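Local coordinates for translation initiation factor 4E (Ascaris suum, PDB 3M94), which binds the methylated guanosine cap of messenger RNA, here in its trimethylated form, and so probably helps bring transcripts to the ribosome for translation initiation, at residues C7-W12 with L59-I64; M1-Q6 with T34-W39; G112-G117 with W132-L137; H94-L99 with A118-R123. All blocks are in the same frame, centred on the assembly; numbering follows the deposited sequence.

Overall arrangement
From the N terminus, 1-6 pairs with 34-39 (interaction 2), closing a loop that holds strand 26-34 and brings the first residues to the start of helix 35-42. Before that loop closes, 7-12 opens interaction 1, which ends at 59-64, so the two cross along the chain while sharing strand 4-14. Both are complete before the second crossing pair begins: 94-99 meets 118-123 (interaction 4), and 112-117 meets 132-137 (interaction 3), sharing strand 115-121. K61 NZ, bonded to G112 O and I115 O, joins interaction 1 to interaction 3, while L59 bonds to A118 of interaction 4. Interactions 1 and 3 join strands; 2 ties the N terminus to helix 35-42, 4 seats helix 88-104 on the sheet.

Interaction 1: residues C7-W12 with L59-I64; sequences CHWALW and LFKEGI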
# COMPACT_ATOMS: atom_id res chain seq x y z
N CYS A 7 2.42 -9.59 -12.30
CA CYS A 7 3.72 -9.86 -11.71
C CYS A 7 3.63 -10.56 -10.35
O CYS A 7 2.54 -10.80 -9.85
CB CYS A 7 4.57 -8.59 -11.63
SG CYS A 7 3.85 -7.33 -10.56
N HIS A 8 4.78 -10.90 -9.80
CA HIS A 8 4.87 -11.53 -8.49
C HIS A 8 4.84 -10.43 -7.43
O HIS A 8 5.48 -9.38 -7.59
CB HIS A 8 6.19 -12.28 -8.36
CG HIS A 8 6.28 -13.53 -9.17
ND1 HIS A 8 6.21 -13.53 -10.55
CD2 HIS A 8 6.47 -14.81 -8.80
CE1 HIS A 8 6.35 -14.77 -10.99
NE2 HIS A 8 6.50 -15.57 -9.95
N TRP A 9 4.11 -10.70 -6.36
CA TRP A 9 3.99 -9.79 -5.23
C TRP A 9 4.39 -10.53 -3.96
O TRP A 9 4.04 -11.69 -3.78
CB TRP A 9 2.54 -9.30 -5.09
CG TRP A 9 2.08 -8.47 -6.25
CD1 TRP A 9 1.47 -8.94 -7.40
CD2 TRP A 9 2.20 -7.05 -6.41
NE1 TRP A 9 1.19 -7.88 -8.24
CE2 TRP A 9 1.63 -6.72 -7.66
CE3 TRP A 9 2.72 -6.02 -5.60
CZ2 TRP A 9 1.58 -5.39 -8.14
CZ3 TRP A 9 2.65 -4.70 -6.06
CH2 TRP A 9 2.09 -4.40 -7.34
N ALA A 10 5.10 -9.84 -3.07
CA ALA A 10 5.45 -10.42 -1.76
C ALA A 10 4.73 -9.68 -0.63
O ALA A 10 4.69 -8.44 -0.60
CB ALA A 10 6.93 -10.43 -1.54
N LEU A 11 4.16 -10.47 0.29
CA LEU A 11 3.56 -9.94 1.50
C LEU A 11 4.61 -9.98 2.62
O LEU A 11 5.27 -11.00 2.81
CB LEU A 11 2.33 -10.76 1.89
CG LEU A 11 1.61 -10.37 3.19
CD1 LEU A 11 0.86 -9.05 3.05
CD2 LEU A 11 0.64 -11.47 3.55
N TRP A 12 4.77 -8.84 3.30
CA TRP A 12 5.69 -8.72 4.44
C TRP A 12 4.86 -8.34 5.68
O TRP A 12 3.78 -7.73 5.57
CB TRP A 12 6.76 -7.65 4.20
CG TRP A 12 7.63 -7.82 2.97
CD1 TRP A 12 7.25 -7.65 1.67
CD2 TRP A 12 9.03 -8.17 2.94
NE1 TRP A 12 8.32 -7.87 0.83
CE2 TRP A 12 9.42 -8.20 1.58
CE3 TRP A 12 9.98 -8.45 3.93
CZ2 TRP A 12 10.72 -8.51 1.19
CZ3 TRP A 12 11.28 -8.76 3.54
CH2 TRP A 12 11.64 -8.79 2.17
N LEU A 59 2.82 -4.90 0.97
CA LEU A 59 2.68 -5.71 -0.23
C LEU A 59 3.48 -5.06 -1.33
O LEU A 59 3.07 -4.01 -1.86
CB LEU A 59 1.22 -5.89 -0.67
CG LEU A 59 1.13 -7.05 -1.70
CD1 LEU A 59 1.07 -8.43 -1.00
CD2 LEU A 59 -0.04 -6.88 -2.65
N PHE A 60 4.63 -5.66 -1.67
CA PHE A 60 5.54 -5.07 -2.65
C PHE A 60 5.84 -6.04 -3.77
O PHE A 60 5.79 -7.27 -3.58
CB PHE A 60 6.84 -4.61 -1.98
CG PHE A 60 6.73 -3.23 -1.33
CD1 PHE A 60 5.84 -3.01 -0.26
CD2 PHE A 60 7.48 -2.15 -1.80
CE1 PHE A 60 5.71 -1.77 0.31
CE2 PHE A 60 7.37 -0.90 -1.20
CZ PHE A 60 6.47 -0.71 -0.16
N LYS A 61 6.16 -5.47 -4.94
CA LYS A 61 6.58 -6.27 -6.08
C LYS A 61 7.77 -7.11 -5.64
O LYS A 61 8.66 -6.59 -4.96
CB LYS A 61 6.96 -5.38 -7.27
CG LYS A 61 5.75 -4.79 -8.00
CD LYS A 61 6.19 -3.74 -9.02
CE LYS A 61 5.05 -3.34 -9.93
NZ LYS A 61 5.36 -2.05 -10.65
N GLU A 62 7.78 -8.39 -6.01
CA GLU A 62 8.90 -9.26 -5.65
C GLU A 62 10.22 -8.62 -6.06
O GLU A 62 10.35 -8.15 -7.19
CB GLU A 62 8.79 -10.65 -6.29
CG GLU A 62 9.84 -11.65 -5.75
CD GLU A 62 9.73 -13.03 -6.37
OE1 GLU A 62 9.24 -13.14 -7.53
OE2 GLU A 62 10.14 -14.01 -5.71
N GLY A 63 11.19 -8.62 -5.15
CA GLY A 63 12.50 -8.08 -5.44
C GLY A 63 12.64 -6.62 -5.05
O GLY A 63 13.70 -6.04 -5.23
N ILE A 64 11.56 -6.02 -4.55
CA ILE A 64 11.63 -4.71 -3.93
C ILE A 64 11.45 -4.90 -2.44
O ILE A 64 10.39 -5.33 -1.99
CB ILE A 64 10.57 -3.70 -4.45
CG1 ILE A 64 10.69 -3.48 -5.96
CG2 ILE A 64 10.69 -2.35 -3.70
CD1 ILE A 64 9.53 -2.67 -6.54
O HOH W 1 8.75 -7.42 -2.02
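A10 N donates to F60 O over 2.7 Å, the shortest direct polar bond between the two segments, and F60 N returns the bond to A10 O at 3.0 Å. This reciprocal pair illustrates how neighbouring antiparallel strands are joined in the curved sheet of the eIF4E fold, with W9-K61 and L11-L59 as non-hydrogen-bonded pairs on either side. Where strand 59-61 ends, E62 N still reaches H8 O along an almost straight N-H (177°), coming from above the carbonyl plane, and the chain then swings through a type II turn from K61 to I64. W9 holds CG anti to its carbonyl carbon (chi1 -64°), and one indole face receives C7 SG and K61 CG; the latter makes a CH-pi contact 3.9 Å from the six-membered ring centroid. K61 lies extended beside the indole, and NZ is bonded to G112 O and I115 O. L59 crosses L11 at about a right angle, CD1 standing 3.9 Å from L11 CB. A water sits in the plane of the W12 ring at its edge: it accepts from W12 NE1 at 2.9 Å and, with further acceptors nearby, donates toward K61 O and I64 O, 2.7 Å to the latter.

Interaction 2: residues M1-Q6 with T34-W39; sequences MRHPLQ and TVEDFW
H3 and E36 make a two-pronged contact: the carboxylate takes the backbone H3 N on OE1 at 2.9 Å and the imidazole H3 ND1 on OE2 at 2.7 Å. The second bond uses the syn lone pair of OE2 and lies near the ring plane, which helps hold the ring's orientation. Beside it R2 forms a salt bridge with D37; NH1 is modelled so near OD2 that the exact length is doubtful, and the bond from NE to the same oxygen is weak. The methyl T34 CG2 lies over the centre of the guanidinium, 3.8 Å above its plane. A backbone bond, V35 N to H3 O at 2.9 Å, accompanies them, next to the antiparallel bridge of P4 with T34, and L5 CD2 packs 3.8 Å from V35 CG2. One shell further out, T34 is the N-cap of the helix: a rotation (chi1 70°) puts OG1 beside D37 N, from which it accepts at 3.1 Å, and OG1 donates to D37 OD2 at 2.7 Å, which helps position the carboxylate for R2. A bound peptide accepts from W39 NE1 with its backbone and donates to P4 O from an aromatic side chain, consistent with the dorsal surface on which eIF4E relatives bind eIF4G and 4E-BP peptides. Helix 35-42 thus starts where strand 26-34 ends, tied to the beginning of strand 4-14, while F38 and W39 pack on helix 88-104.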
# COMPACT_ATOMS: atom_id res chain seq x y z
N MET A 1 -7.04 -24.04 -13.63
CA MET A 1 -5.98 -23.05 -13.95
C MET A 1 -6.14 -21.88 -12.99
O MET A 1 -7.20 -21.26 -12.93
CB MET A 1 -6.12 -22.56 -15.41
CG MET A 1 -5.01 -21.63 -15.89
SD MET A 1 -5.42 -20.53 -17.30
CE MET A 1 -6.48 -19.32 -16.49
N ARG A 2 -5.09 -21.57 -12.24
CA ARG A 2 -5.09 -20.35 -11.45
C ARG A 2 -4.94 -19.13 -12.36
O ARG A 2 -4.25 -19.18 -13.37
CB ARG A 2 -4.01 -20.40 -10.38
CG ARG A 2 -4.35 -21.32 -9.22
CD ARG A 2 -3.21 -22.27 -8.85
NE ARG A 2 -2.07 -21.61 -8.22
CZ ARG A 2 -0.82 -21.62 -8.71
NH1 ARG A 2 0.15 -20.99 -8.05
NH2 ARG A 2 -0.53 -22.26 -9.84
N HIS A 3 -5.61 -18.03 -12.03
CA HIS A 3 -5.51 -16.81 -12.83
C HIS A 3 -4.21 -16.06 -12.55
O HIS A 3 -3.99 -15.60 -11.43
CB HIS A 3 -6.76 -15.96 -12.58
CG HIS A 3 -8.02 -16.66 -12.95
ND1 HIS A 3 -8.81 -17.32 -12.02
CD2 HIS A 3 -8.60 -16.88 -14.16
CE1 HIS A 3 -9.84 -17.86 -12.63
NE2 HIS A 3 -9.74 -17.62 -13.93
N PRO A 4 -3.34 -15.96 -13.56
CA PRO A 4 -2.02 -15.39 -13.33
C PRO A 4 -2.11 -13.86 -13.17
O PRO A 4 -2.92 -13.21 -13.86
CB PRO A 4 -1.23 -15.78 -14.59
CG PRO A 4 -2.30 -15.78 -15.69
CD PRO A 4 -3.57 -16.29 -14.99
N LEU A 5 -1.34 -13.34 -12.23
CA LEU A 5 -1.21 -11.89 -12.03
C LEU A 5 -0.13 -11.39 -12.96
O LEU A 5 0.72 -12.18 -13.41
CB LEU A 5 -0.85 -11.56 -10.58
CG LEU A 5 -1.86 -11.97 -9.50
CD1 LEU A 5 -1.28 -11.72 -8.10
CD2 LEU A 5 -3.20 -11.23 -9.69
N GLN A 6 -0.15 -10.11 -13.28
CA GLN A 6 0.84 -9.54 -14.17
C GLN A 6 2.26 -9.71 -13.62
O GLN A 6 3.19 -9.94 -14.38
CB GLN A 6 0.54 -8.07 -14.45
CG GLN A 6 1.50 -7.43 -15.44
CD GLN A 6 1.09 -6.03 -15.82
OE1 GLN A 6 -0.06 -5.78 -16.17
NE2 GLN A 6 2.03 -5.11 -15.77
N THR A 34 -0.76 -15.48 -8.51
CA THR A 34 -2.10 -15.77 -9.01
C THR A 34 -3.12 -15.14 -8.08
O THR A 34 -2.81 -14.87 -6.94
CB THR A 34 -2.39 -17.30 -9.17
OG1 THR A 34 -2.51 -17.91 -7.87
CG2 THR A 34 -1.30 -18.01 -10.02
N VAL A 35 -4.33 -14.91 -8.59
CA VAL A 35 -5.44 -14.43 -7.80
C VAL A 35 -5.80 -15.43 -6.67
O VAL A 35 -6.05 -15.02 -5.52
CB VAL A 35 -6.68 -14.23 -8.70
CG1 VAL A 35 -7.90 -13.85 -7.88
CG2 VAL A 35 -6.40 -13.19 -9.80
N GLU A 36 -5.83 -16.72 -7.01
CA GLU A 36 -6.18 -17.74 -6.01
C GLU A 36 -5.21 -17.81 -4.83
O GLU A 36 -5.63 -17.98 -3.68
CB GLU A 36 -6.35 -19.11 -6.67
CG GLU A 36 -7.64 -19.21 -7.54
CD GLU A 36 -7.56 -18.43 -8.86
OE1 GLU A 36 -6.46 -18.02 -9.28
OE2 GLU A 36 -8.63 -18.20 -9.48
N ASP A 37 -3.92 -17.67 -5.11
CA ASP A 37 -2.94 -17.71 -4.05
C ASP A 37 -3.02 -16.42 -3.20
O ASP A 37 -2.85 -16.49 -1.98
CB ASP A 37 -1.53 -17.94 -4.61
CG ASP A 37 -1.39 -19.30 -5.30
OD1 ASP A 37 -1.93 -20.30 -4.77
OD2 ASP A 37 -0.75 -19.37 -6.38
N PHE A 38 -3.25 -15.27 -3.84
CA PHE A 38 -3.53 -14.03 -3.11
C PHE A 38 -4.62 -14.23 -2.05
O PHE A 38 -4.43 -13.88 -0.88
CB PHE A 38 -3.92 -12.84 -4.02
CG PHE A 38 -4.55 -11.70 -3.25
CD1 PHE A 38 -3.77 -10.89 -2.40
CD2 PHE A 38 -5.92 -11.47 -3.31
CE1 PHE A 38 -4.37 -9.86 -1.64
CE2 PHE A 38 -6.51 -10.45 -2.56
CZ PHE A 38 -5.73 -9.65 -1.72
N TRP A 39 -5.76 -14.78 -2.47
CA TRP A 39 -6.87 -15.01 -1.54
C TRP A 39 -6.57 -16.02 -0.42
O TRP A 39 -6.97 -15.79 0.73
CB TRP A 39 -8.15 -15.38 -2.29
CG TRP A 39 -8.79 -14.22 -3.01
CD1 TRP A 39 -9.08 -14.14 -4.34
CD2 TRP A 39 -9.22 -12.96 -2.43
NE1 TRP A 39 -9.65 -12.92 -4.63
CE2 TRP A 39 -9.75 -12.18 -3.48
CE3 TRP A 39 -9.20 -12.43 -1.13
CZ2 TRP A 39 -10.26 -10.90 -3.27
CZ3 TRP A 39 -9.70 -11.14 -0.93
CH2 TRP A 39 -10.23 -10.40 -1.99

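Interaction 3: residues G112-G117 with W132-L137; sequences GEYICG and WTRDSL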
# COMPACT_ATOMS: atom_id res chain seq x y z
N GLY A 112 1.44 1.64 -13.90
CA GLY A 112 1.73 0.50 -13.03
C GLY A 112 3.21 0.23 -12.81
O GLY A 112 3.59 -0.26 -11.76
N GLU A 113 4.04 0.55 -13.81
CA GLU A 113 5.50 0.46 -13.67
C GLU A 113 6.06 1.37 -12.55
O GLU A 113 7.15 1.13 -12.05
CB GLU A 113 6.21 0.73 -15.00
CG GLU A 113 5.89 2.07 -15.67
CD GLU A 113 4.77 1.97 -16.71
OE1 GLU A 113 3.71 1.33 -16.44
OE2 GLU A 113 4.97 2.54 -17.82
N TYR A 114 5.31 2.40 -12.17
CA TYR A 114 5.78 3.32 -11.13
C TYR A 114 5.40 2.91 -9.70
O TYR A 114 5.93 3.45 -8.74
CB TYR A 114 5.31 4.74 -11.43
CG TYR A 114 5.99 5.31 -12.64
CD1 TYR A 114 7.25 5.90 -12.53
CD2 TYR A 114 5.40 5.22 -13.90
CE1 TYR A 114 7.89 6.42 -13.65
CE2 TYR A 114 6.03 5.73 -15.02
CZ TYR A 114 7.27 6.33 -14.89
OH TYR A 114 7.91 6.82 -15.98
N ILE A 115 4.50 1.95 -9.57
CA ILE A 115 4.08 1.48 -8.26
C ILE A 115 5.07 0.46 -7.67
O ILE A 115 5.41 -0.53 -8.30
CB ILE A 115 2.65 0.90 -8.35
CG1 ILE A 115 1.67 2.06 -8.52
CG2 ILE A 115 2.30 0.05 -7.10
CD1 ILE A 115 0.39 1.65 -9.08
N CYS A 116 5.54 0.72 -6.44
CA CYS A 116 6.42 -0.21 -5.76
C CYS A 116 5.65 -1.15 -4.86
O CYS A 116 5.88 -2.36 -4.88
CB CYS A 116 7.47 0.54 -4.95
SG CYS A 116 8.40 1.64 -5.97
N GLY A 117 4.75 -0.60 -4.05
CA GLY A 117 3.91 -1.43 -3.21
C GLY A 117 3.05 -0.63 -2.26
O GLY A 117 3.05 0.60 -2.29
N TRP A 132 3.36 3.40 -2.26
CA TRP A 132 4.73 3.81 -2.61
C TRP A 132 4.97 3.75 -4.12
O TRP A 132 4.68 2.73 -4.75
CB TRP A 132 5.77 2.92 -1.92
CG TRP A 132 5.90 3.09 -0.42
CD1 TRP A 132 4.94 3.52 0.45
CD2 TRP A 132 7.06 2.79 0.37
NE1 TRP A 132 5.43 3.52 1.73
CE2 TRP A 132 6.73 3.08 1.71
CE3 TRP A 132 8.34 2.33 0.07
CZ2 TRP A 132 7.64 2.91 2.76
CZ3 TRP A 132 9.25 2.15 1.11
CH2 TRP A 132 8.89 2.44 2.44
N THR A 133 5.52 4.84 -4.67
CA THR A 133 5.88 4.93 -6.08
C THR A 133 7.39 5.18 -6.23
O THR A 133 8.04 5.64 -5.29
CB THR A 133 5.08 6.03 -6.82
OG1 THR A 133 5.49 7.32 -6.35
CG2 THR A 133 3.59 5.85 -6.57
N ARG A 134 7.94 4.90 -7.42
CA ARG A 134 9.40 4.89 -7.56
C ARG A 134 10.05 6.25 -7.88
O ARG A 134 11.26 6.39 -7.72
CB ARG A 134 9.89 3.77 -8.50
CG ARG A 134 9.50 3.89 -9.95
CD ARG A 134 10.26 2.85 -10.81
NE ARG A 134 9.73 1.48 -10.65
CZ ARG A 134 10.34 0.50 -9.98
NH1 ARG A 134 9.77 -0.70 -9.91
NH2 ARG A 134 11.51 0.70 -9.39
N ASP A 135 9.27 7.23 -8.31
CA ASP A 135 9.82 8.54 -8.68
C ASP A 135 8.98 9.70 -8.15
O ASP A 135 7.88 9.97 -8.64
CB ASP A 135 10.01 8.64 -10.20
CG ASP A 135 10.78 9.91 -10.62
OD1 ASP A 135 10.99 10.83 -9.80
OD2 ASP A 135 11.17 9.98 -11.80
N SER A 136 9.52 10.41 -7.17
CA SER A 136 8.83 11.52 -6.52
C SER A 136 8.68 12.78 -7.39
O SER A 136 7.89 13.66 -7.07
CB SER A 136 9.55 11.88 -5.23
OG SER A 136 10.89 12.25 -5.53
N LEU A 137 9.44 12.86 -8.49
CA LEU A 137 9.38 14.04 -9.37
C LEU A 137 8.44 13.87 -10.57
O LEU A 137 8.20 14.82 -11.30
CB LEU A 137 10.78 14.46 -9.85
CG LEU A 137 11.90 14.79 -8.85
CD1 LEU A 137 13.13 15.29 -9.62
CD2 LEU A 137 11.50 15.79 -7.75
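W132 faces two residues of the other strand, C116 and G117, the signature of a classic beta bulge in the hairpin of strands 115-121 and 127-133. Its N donates to G117 O at 2.8 Å; its O accepts from C116 N at 2.8 Å and, more weakly, from G117 N at 3.4 Å, so a single carbonyl serves both bulge amides. The indole of W132 reaches the neighbourhood of the bound cap, where its ring meets that of the pocket residue W68. T133 follows, pairing with I115 on the same sheet face, CB 3.3 Å from Y114 O, and its hydroxyl is bonded to Y163 and N142. Next comes R134, which grips the 3-10 segment before strand 115-121 twice. Its N bonds to Y114 O at 2.8 Å, and its NE points almost straight at E113 O, 3.0 Å away (172°) and in the guanidinium plane, while NH2 goes on to N72. With CG between the backbone N and carbonyl carbon (chi1 66°), its side chain crosses that of Y114 at about a right angle, planes 55° apart, CG 4.0 Å from Y114 CD1; C116 SG touches R134 CB. Then D135 OD1 accepts from L137 N at 2.9 Å, an Asx turn. The contact joins two central strands of the sheet, with helix 139-153 packed against I115 and T133 through I145, and strand 56-61 on the far side of strand 115-121.

Interaction 4: residues H94-L99 with A118-R123; sequences HYWLEL and AVVNVR. With M7M (N,N,7-trimethylguanosine 5'-(trihydrogen diphosphate)), chain C.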
# COMPACT_ATOMS: atom_id res chain seq x y z
N HIS A 94 -11.12 -2.22 5.03
CA HIS A 94 -11.68 -1.90 3.72
C HIS A 94 -10.65 -1.16 2.86
O HIS A 94 -10.40 -1.56 1.73
CB HIS A 94 -12.96 -1.07 3.88
CG HIS A 94 -13.64 -0.73 2.59
ND1 HIS A 94 -14.48 -1.61 1.94
CD2 HIS A 94 -13.63 0.40 1.84
CE1 HIS A 94 -14.94 -1.05 0.84
NE2 HIS A 94 -14.44 0.17 0.75
N TYR A 95 -10.06 -0.09 3.40
CA TYR A 95 -9.02 0.66 2.69
C TYR A 95 -7.87 -0.23 2.23
O TYR A 95 -7.48 -0.20 1.07
CB TYR A 95 -8.50 1.80 3.57
CG TYR A 95 -9.34 3.08 3.59
CD1 TYR A 95 -8.89 4.21 4.28
CD2 TYR A 95 -10.56 3.18 2.90
CE1 TYR A 95 -9.63 5.41 4.30
CE2 TYR A 95 -11.31 4.38 2.90
CZ TYR A 95 -10.84 5.49 3.62
OH TYR A 95 -11.55 6.67 3.64
N TRP A 96 -7.32 -1.03 3.16
CA TRP A 96 -6.20 -1.93 2.87
C TRP A 96 -6.52 -2.95 1.78
O TRP A 96 -5.79 -3.06 0.82
CB TRP A 96 -5.75 -2.63 4.16
CG TRP A 96 -4.60 -3.61 4.01
CD1 TRP A 96 -4.60 -4.90 4.37
CD2 TRP A 96 -3.28 -3.33 3.49
NE1 TRP A 96 -3.37 -5.47 4.12
CE2 TRP A 96 -2.54 -4.52 3.59
CE3 TRP A 96 -2.65 -2.19 2.96
CZ2 TRP A 96 -1.20 -4.62 3.15
CZ3 TRP A 96 -1.32 -2.27 2.56
CH2 TRP A 96 -0.61 -3.49 2.66
N LEU A 97 -7.63 -3.68 1.92
CA LEU A 97 -8.01 -4.68 0.93
C LEU A 97 -8.30 -4.06 -0.45
O LEU A 97 -7.82 -4.58 -1.46
CB LEU A 97 -9.22 -5.52 1.39
CG LEU A 97 -9.69 -6.62 0.43
CD1 LEU A 97 -8.54 -7.60 -0.02
CD2 LEU A 97 -10.85 -7.41 1.04
N GLU A 98 -9.06 -2.96 -0.50
CA GLU A 98 -9.26 -2.24 -1.77
C GLU A 98 -7.93 -1.85 -2.44
O GLU A 98 -7.78 -1.97 -3.66
CB GLU A 98 -10.12 -0.98 -1.59
CG GLU A 98 -11.57 -1.24 -1.14
CD GLU A 98 -12.37 -2.10 -2.11
OE1 GLU A 98 -12.22 -1.95 -3.33
OE2 GLU A 98 -13.17 -2.94 -1.65
N LEU A 99 -6.97 -1.36 -1.65
CA LEU A 99 -5.67 -1.00 -2.22
C LEU A 99 -4.92 -2.22 -2.77
O LEU A 99 -4.34 -2.14 -3.85
CB LEU A 99 -4.81 -0.23 -1.21
CG LEU A 99 -3.45 0.27 -1.69
CD1 LEU A 99 -3.57 1.07 -2.99
CD2 LEU A 99 -2.82 1.13 -0.59
N ALA A 118 2.32 -1.34 -1.40
CA ALA A 118 1.44 -0.71 -0.41
C ALA A 118 1.88 -1.00 1.03
O ALA A 118 2.49 -2.04 1.31
CB ALA A 118 0.02 -1.18 -0.60
N VAL A 119 1.51 -0.09 1.94
CA VAL A 119 1.86 -0.23 3.35
C VAL A 119 0.69 0.16 4.24
O VAL A 119 0.08 1.22 4.05
CB VAL A 119 3.05 0.69 3.73
CG1 VAL A 119 3.47 0.49 5.21
CG2 VAL A 119 4.22 0.49 2.79
N VAL A 120 0.40 -0.69 5.22
CA VAL A 120 -0.46 -0.27 6.31
C VAL A 120 0.34 -0.26 7.62
O VAL A 120 0.94 -1.27 7.99
CB VAL A 120 -1.78 -1.08 6.40
CG1 VAL A 120 -1.52 -2.59 6.45
CG2 VAL A 120 -2.63 -0.62 7.61
N ASN A 121 0.35 0.89 8.28
CA ASN A 121 0.94 1.04 9.61
C ASN A 121 -0.19 1.12 10.62
O ASN A 121 -1.06 1.99 10.51
CB ASN A 121 1.81 2.31 9.70
CG ASN A 121 2.82 2.41 8.56
OD1 ASN A 121 2.71 3.30 7.72
ND2 ASN A 121 3.79 1.50 8.53
N VAL A 122 -0.21 0.19 11.58
CA VAL A 122 -1.22 0.21 12.63
C VAL A 122 -0.61 0.91 13.83
O VAL A 122 0.41 0.44 14.37
CB VAL A 122 -1.71 -1.21 12.99
CG1 VAL A 122 -2.49 -1.22 14.29
CG2 VAL A 122 -2.57 -1.78 11.88
N ARG A 123 -1.22 2.03 14.23
CA ARG A 123 -0.68 2.87 15.31
C ARG A 123 -1.76 3.31 16.33
O ARG A 123 -2.96 3.32 16.02
CB ARG A 123 0.04 4.10 14.72
CG ARG A 123 1.21 3.82 13.75
CD ARG A 123 2.41 3.15 14.44
NE ARG A 123 3.50 2.82 13.51
CZ ARG A 123 3.60 1.70 12.79
NH1 ARG A 123 2.67 0.75 12.84
NH2 ARG A 123 4.65 1.52 12.00
OAX M7M C . 6.19 7.29 13.26
OAY M7M C . 3.99 6.23 12.91
PAZ M7M C . 5.45 5.96 12.77
OBA M7M C . 6.04 4.79 13.48
OBB M7M C . 12.91 1.94 5.58
CBC M7M C . 10.33 2.32 6.46
OBD M7M C . 5.79 5.80 11.21
NBE M7M C . 14.56 1.94 7.09
CBF M7M C . 13.28 2.04 6.76
CBG M7M C . 12.41 2.26 7.79
NBH M7M C . 11.11 2.39 7.70
CBI M7M C . 10.67 2.60 8.93
OBJ M7M C . 5.45 3.36 10.87
PBK M7M C . 6.35 4.46 10.53
OBL M7M C . 6.71 4.78 9.13
CBM M7M C . 14.94 2.06 8.36
NBN M7M C . 14.09 2.28 9.37
CBO M7M C . 12.80 2.38 9.08
NBP M7M C . 11.70 2.58 9.76
CBQ M7M C . 11.61 2.77 11.21
OBR M7M C . 10.27 2.95 11.63
CBS M7M C . 9.98 4.30 11.91
CBT M7M C . 8.88 4.78 10.99
OBU M7M C . 7.66 4.22 11.40
NBV M7M C . 16.23 1.96 8.59
CBW M7M C . 16.73 2.07 9.94
CBX M7M C . 12.33 4.05 11.51
CBY M7M C . 11.21 5.06 11.53
CBZ M7M C . 17.13 1.73 7.48
OCA M7M C . 12.91 3.90 12.79
OCB M7M C . 11.44 6.11 12.46
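W96 and L99 project from helix 94-99, whose axis lies 9.5 Å from that of strand 118-121 and runs nearly antiparallel to it (167°). This is helix-on-sheet packing of the eIF4E fold, in which long helix 88-104 backs the curved sheet, while the cap is met at the C-terminal end of 118-123 by N121 and R123. The indole of W96 carries the contact. V120 CG1 stands over the centre of its ring system, a CH-pi contact 3.5 Å from the six-membered ring centroid and 11° off the normal, the two side chains crossing at about a right angle. CZ3 of the same ring reaches down to the strand backbone, 3.6 Å from V119 C. A118 CB touches both W96 CZ3 at 3.6 Å and L99 CD2 at 3.7 Å. V119 points away from the helix. Further along, in the ligand pocket, D56 OD1 accepts a hydrogen bond from N121 ND2 and forms a salt bridge with R123 NH2, and N121 CB lies over one face of the guanidinium. R123 NH1 turns back to V122 O at 2.7 Å, while R123 NE donates to phosphate oxygen OBA of the cap analogue at 3.2 Å, nearly straight (170°).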